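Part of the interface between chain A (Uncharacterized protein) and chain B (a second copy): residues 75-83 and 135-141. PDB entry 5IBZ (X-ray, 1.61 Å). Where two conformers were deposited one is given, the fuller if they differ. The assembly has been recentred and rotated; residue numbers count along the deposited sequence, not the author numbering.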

ATOM      1  N   THR A  75      -4.299   0.787   8.375  1.00 11.60           N
ATOM      2  CA  THR A  75      -3.336   0.346   9.388  1.00 11.16           C
ATOM      3  C   THR A  75      -2.876   1.547  10.200  1.00 10.76           C
ATOM      4  O   THR A  75      -2.840   2.662   9.709  1.00 10.84           O
ATOM      5  CB  THR A  75      -2.086  -0.375   8.784  1.00 12.59           C
ATOM      6  OG1 THR A  75      -1.451   0.453   7.804  1.00 12.91           O
ATOM      7  CG2 THR A  75      -2.491  -1.694   8.157  1.00 15.62           C
HETATM    8  N   MSE A  76      -2.534   1.301  11.453  1.00 10.71           N
HETATM    9  CA  MSE A  76      -1.938   2.337  12.293  1.00 10.37           C
HETATM   10  C   MSE A  76      -0.406   2.301  12.220  1.00 11.00           C
HETATM   11  O   MSE A  76       0.200   1.236  12.068  1.00 14.25           O
HETATM   12  CB  MSE A  76      -2.370   2.172  13.759  1.00 11.54           C
HETATM   13  CG  MSE A  76      -3.860   1.956  14.020  1.00 12.56           C
HETATM   14 SE   MSE A  76      -4.989   3.537  13.778  1.00 30.67          SE
HETATM   15  CE  MSE A  76      -4.247   4.659  15.139  1.00 22.68           C
ATOM     16  N   GLU A  77       0.213   3.473  12.339  1.00 10.83           N
ATOM     17  CA  GLU A  77       1.666   3.585  12.471  1.00 11.46           C
ATOM     18  C   GLU A  77       2.080   3.616  13.949  1.00 11.59           C
ATOM     19  O   GLU A  77       3.133   3.097  14.326  1.00 12.19           O
ATOM     20  CB  GLU A  77       2.140   4.847  11.752  1.00 12.11           C
ATOM     21  CG  GLU A  77       3.627   5.162  11.837  1.00 13.26           C
ATOM     22  CD  GLU A  77       4.488   4.173  11.109  1.00 17.24           C
ATOM     23  OE1 GLU A  77       3.927   3.392  10.321  1.00 16.90           O
ATOM     24  OE2 GLU A  77       5.731   4.191  11.304  1.00 18.43           O
ATOM     25  N   ILE A  78       1.244   4.242  14.777  1.00 11.25           N
ATOM     26  CA  ILE A  78       1.463   4.304  16.223  1.00 11.44           C
ATOM     27  C   ILE A  78       0.093   4.540  16.837  1.00 10.96           C
ATOM     28  O   ILE A  78      -0.747   5.211  16.236  1.00 10.83           O
ATOM     29  CB  ILE A  78       2.502   5.396  16.607  1.00 14.68           C
ATOM     30  CG1 ILE A  78       2.820   5.355  18.101  1.00 14.65           C
ATOM     31  CG2 ILE A  78       2.035   6.753  16.210  1.00 15.96           C
ATOM     32  CD1 ILE A  78       4.149   5.975  18.421  1.00 22.40           C
ATOM     33  N   THR A  79      -0.144   3.964  18.011  1.00 10.95           N
ATOM     34  CA  THR A  79      -1.460   3.919  18.642  0.63 12.30           C
ATOM     35  C   THR A  79      -1.387   4.263  20.113  1.00 11.18           C
ATOM     36  O   THR A  79      -0.310   4.273  20.693  1.00 11.57           O
ATOM     37  CB  THR A  79      -2.112   2.513  18.582  0.63 15.43           C
ATOM     38  OG1 THR A  79      -1.435   1.641  19.496  0.63 11.84           O
ATOM     39  CG2 THR A  79      -2.081   1.938  17.193  0.63 18.13           C
ATOM     40  N   GLY A  80      -2.553   4.450  20.725  1.00 11.32           N
ATOM     41  CA  GLY A  80      -2.613   4.605  22.170  1.00 11.83           C
ATOM     42  C   GLY A  80      -2.069   3.406  22.929  1.00 12.01           C
ATOM     43  O   GLY A  80      -1.418   3.554  23.967  1.00 12.52           O
ATOM     44  N   ALA A  81      -2.324   2.214  22.406  1.00 11.82           N
ATOM     45  CA  ALA A  81      -1.855   0.984  23.033  1.00 12.23           C
ATOM     46  C   ALA A  81      -0.340   0.968  23.197  1.00 12.49           C
ATOM     47  O   ALA A  81       0.189   0.392  24.152  1.00 13.17           O
ATOM     48  CB  ALA A  81      -2.299  -0.233  22.207  1.00 12.18           C
ATOM     49  N   ASP A  82       0.369   1.614  22.285  1.00 12.22           N
ATOM     50  CA  ASP A  82       1.822   1.624  22.346  1.00 12.86           C
ATOM     51  C   ASP A  82       2.320   2.310  23.609  1.00 14.18           C
ATOM     52  O   ASP A  82       3.385   1.977  24.092  1.00 14.59           O
ATOM     53  CB  ASP A  82       2.398   2.304  21.118  1.00 12.72           C
ATOM     54  CG  ASP A  82       2.215   1.468  19.871  1.00 18.47           C
ATOM     55  OD1 ASP A  82       2.621   0.279  19.865  1.00 18.56           O
ATOM     56  OD2 ASP A  82       1.609   1.967  18.910  1.00 13.42           O
ATOM     57  N   TYR A  83       1.558   3.274  24.123  1.00 13.51           N
ATOM     58  CA  TYR A  83       1.956   4.039  25.297  1.00 14.40           C
ATOM     59  C   TYR A  83       1.557   3.312  26.577  1.00 14.82           C
ATOM     60  O   TYR A  83       2.133   3.547  27.624  1.00 16.71           O
ATOM     61  CB  TYR A  83       1.331   5.453  25.268  1.00 14.34           C
ATOM     62  CG  TYR A  83       1.766   6.278  24.072  1.00 14.25           C
ATOM     63  CD1 TYR A  83       2.937   7.026  24.090  1.00 15.60           C
ATOM     64  CD2 TYR A  83       0.995   6.305  22.917  1.00 13.83           C
ATOM     65  CE1 TYR A  83       3.323   7.771  22.968  1.00 15.53           C
ATOM     66  CE2 TYR A  83       1.380   7.027  21.814  1.00 14.30           C
ATOM     67  CZ  TYR A  83       2.539   7.763  21.846  1.00 17.68           C
ATOM     68  OH  TYR A  83       2.897   8.501  20.730  1.00 20.82           O
TER
ATOM     69  N   ILE B 135       6.324  -5.890  21.690  1.00  9.63           N
ATOM     70  CA  ILE B 135       5.891  -6.061  20.307  1.00  9.60           C
ATOM     71  C   ILE B 135       4.891  -4.944  20.067  1.00 10.68           C
ATOM     72  O   ILE B 135       3.750  -5.028  20.526  1.00  9.94           O
ATOM     73  CB  ILE B 135       5.256  -7.440  20.067  1.00  9.09           C
ATOM     74  CG1 ILE B 135       6.105  -8.561  20.681  1.00 11.52           C
ATOM     75  CG2 ILE B 135       5.012  -7.713  18.576  1.00 10.52           C
ATOM     76  CD1 ILE B 135       7.529  -8.630  20.187  1.00 11.20           C
ATOM     77  N   ARG B 136       5.334  -3.909  19.363  1.00  9.48           N
ATOM     78  CA  ARG B 136       4.621  -2.639  19.290  1.00  9.78           C
ATOM     79  C   ARG B 136       4.284  -2.285  17.839  1.00  9.56           C
ATOM     80  O   ARG B 136       4.623  -3.019  16.909  1.00  9.46           O
ATOM     81  CB  ARG B 136       5.459  -1.519  19.932  1.00 12.53           C
ATOM     82  CG  ARG B 136       5.853  -1.749  21.432  1.00 22.17           C
ATOM     83  CD  ARG B 136       7.059  -0.835  21.920  1.00 19.17           C
ATOM     84  NE  ARG B 136       7.677  -1.347  23.159  1.00 25.47           N
ATOM     85  CZ  ARG B 136       8.900  -1.051  23.562  1.00 32.85           C
ATOM     86  NH1 ARG B 136       9.666  -0.264  22.816  1.00 22.94           N
ATOM     87  NH2 ARG B 136       9.360  -1.554  24.704  1.00 43.91           N
ATOM     88  N   SER B 137       3.602  -1.162  17.656  1.00  9.83           N
ATOM     89  CA  SER B 137       3.370  -0.648  16.310  1.00  9.71           C
ATOM     90  C   SER B 137       4.686  -0.351  15.623  1.00  9.51           C
ATOM     91  O   SER B 137       5.718  -0.156  16.262  1.00  9.59           O
ATOM     92  CB  SER B 137       2.520   0.618  16.329  1.00 13.04           C
ATOM     93  OG  SER B 137       1.246   0.394  16.894  1.00 13.72           O
ATOM     94  N   SER B 138       4.645  -0.307  14.296  1.00  9.56           N
ATOM     95  CA  SER B 138       5.857  -0.083  13.533  1.00 11.51           C
ATOM     96  C   SER B 138       6.556   1.232  13.898  1.00 11.99           C
ATOM     97  O   SER B 138       7.790   1.294  13.943  1.00 15.15           O
ATOM     98  CB  SER B 138       5.540  -0.121  12.032  1.00 13.94           C
ATOM     99  OG  SER B 138       4.538   0.811  11.681  1.00 14.90           O
ATOM    100  N   GLY B 139       5.783   2.271  14.200  1.00 10.95           N
ATOM    101  CA  GLY B 139       6.344   3.572  14.526  1.00 12.37           C
ATOM    102  C   GLY B 139       6.947   3.618  15.918  1.00 18.31           C
ATOM    103  O   GLY B 139       7.557   4.615  16.310  1.00 19.40           O
ATOM    104  N   ALA B 140       6.772   2.534  16.669  1.00 12.97           N
ATOM    105  CA  ALA B 140       7.319   2.405  18.014  1.00 15.73           C
ATOM    106  C   ALA B 140       8.237   1.203  18.077  1.00 21.34           C
ATOM    107  O   ALA B 140       8.425   0.604  19.150  1.00 26.30           O
ATOM    108  CB  ALA B 140       6.200   2.274  19.032  1.00 19.00           C
ATOM    109  N   GLY B 141       8.763   0.832  16.918  1.00 15.42           N
ATOM    110  CA  GLY B 141       9.787  -0.193  16.802  1.00 23.01           C
ATOM    111  C   GLY B 141       9.365  -1.576  16.335  1.00 18.46           C
ATOM    112  O   GLY B 141      10.211  -2.459  16.155  1.00 18.52           O
TER
HETATM  113  O   HOH W   1       1.976  -0.292  13.008  1.00 16.24           O
HETATM  114  O   HOH W   2      -0.402  -1.146  19.012  1.00 20.25           O

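The carboxylate of Asp A82, buried in the first turn of a helix, anchors the contact by gripping Ser B137 at two points. Ser B137 N donates to Asp A82 OD1 at 2.8 Å, almost perfectly straight at 178°, and Ser B137 OG donates to Asp A82 OD2 at 2.6 Å. Each carboxylate oxygen thus takes one proton from the same serine, whose m rotamer (chi1 -61°) sets the hydroxyl in reach. Asp A82 OD2 also accepts from within its own chain, from Thr A79 N at 2.8 Å, a bond that ties the acid to the residue three positions earlier while it faces chain B.

A third direct bond joins the two backbones: Gly B139 N donates to Glu A77 O at 2.8 Å, bent to 143°. Here the chains approach closely, with Glu A77 CA and Gly B139 CA 5.1 Å apart, and the absence of a side chain matters, since a CB on Gly B139 would lie 2.6 Å from Glu A77 O and clash. The CA-to-CB bond of Glu A77 points away from chain B, yet its side chain bends back through a p chi2 to place OE1 3.0 Å from Ser B138 OG.

Two waters extend the polar network. Water 1 donates to Met A76 O (2.5 Å) and accepts from Ser B138 N (3.0 Å), linking the strand to the start of the 3-10 segment. Water 2 donates to Ser B137 OG (3.1 Å) and is hydrogen-bonded to Thr A79 OG1 (3.0 Å).

Packing around these bonds is modest. Ser B137 CB rests 3.2 Å from Glu A77 O and 3.8 Å from Ile A78 CA, while Ile A78 CD1 meets Ala B140 CB at 4.3 Å. Arg B136 brings CB to 3.4 Å from Asp A82 OD1, but the end of its side chain leads away. Together the stretches bury 355 Å².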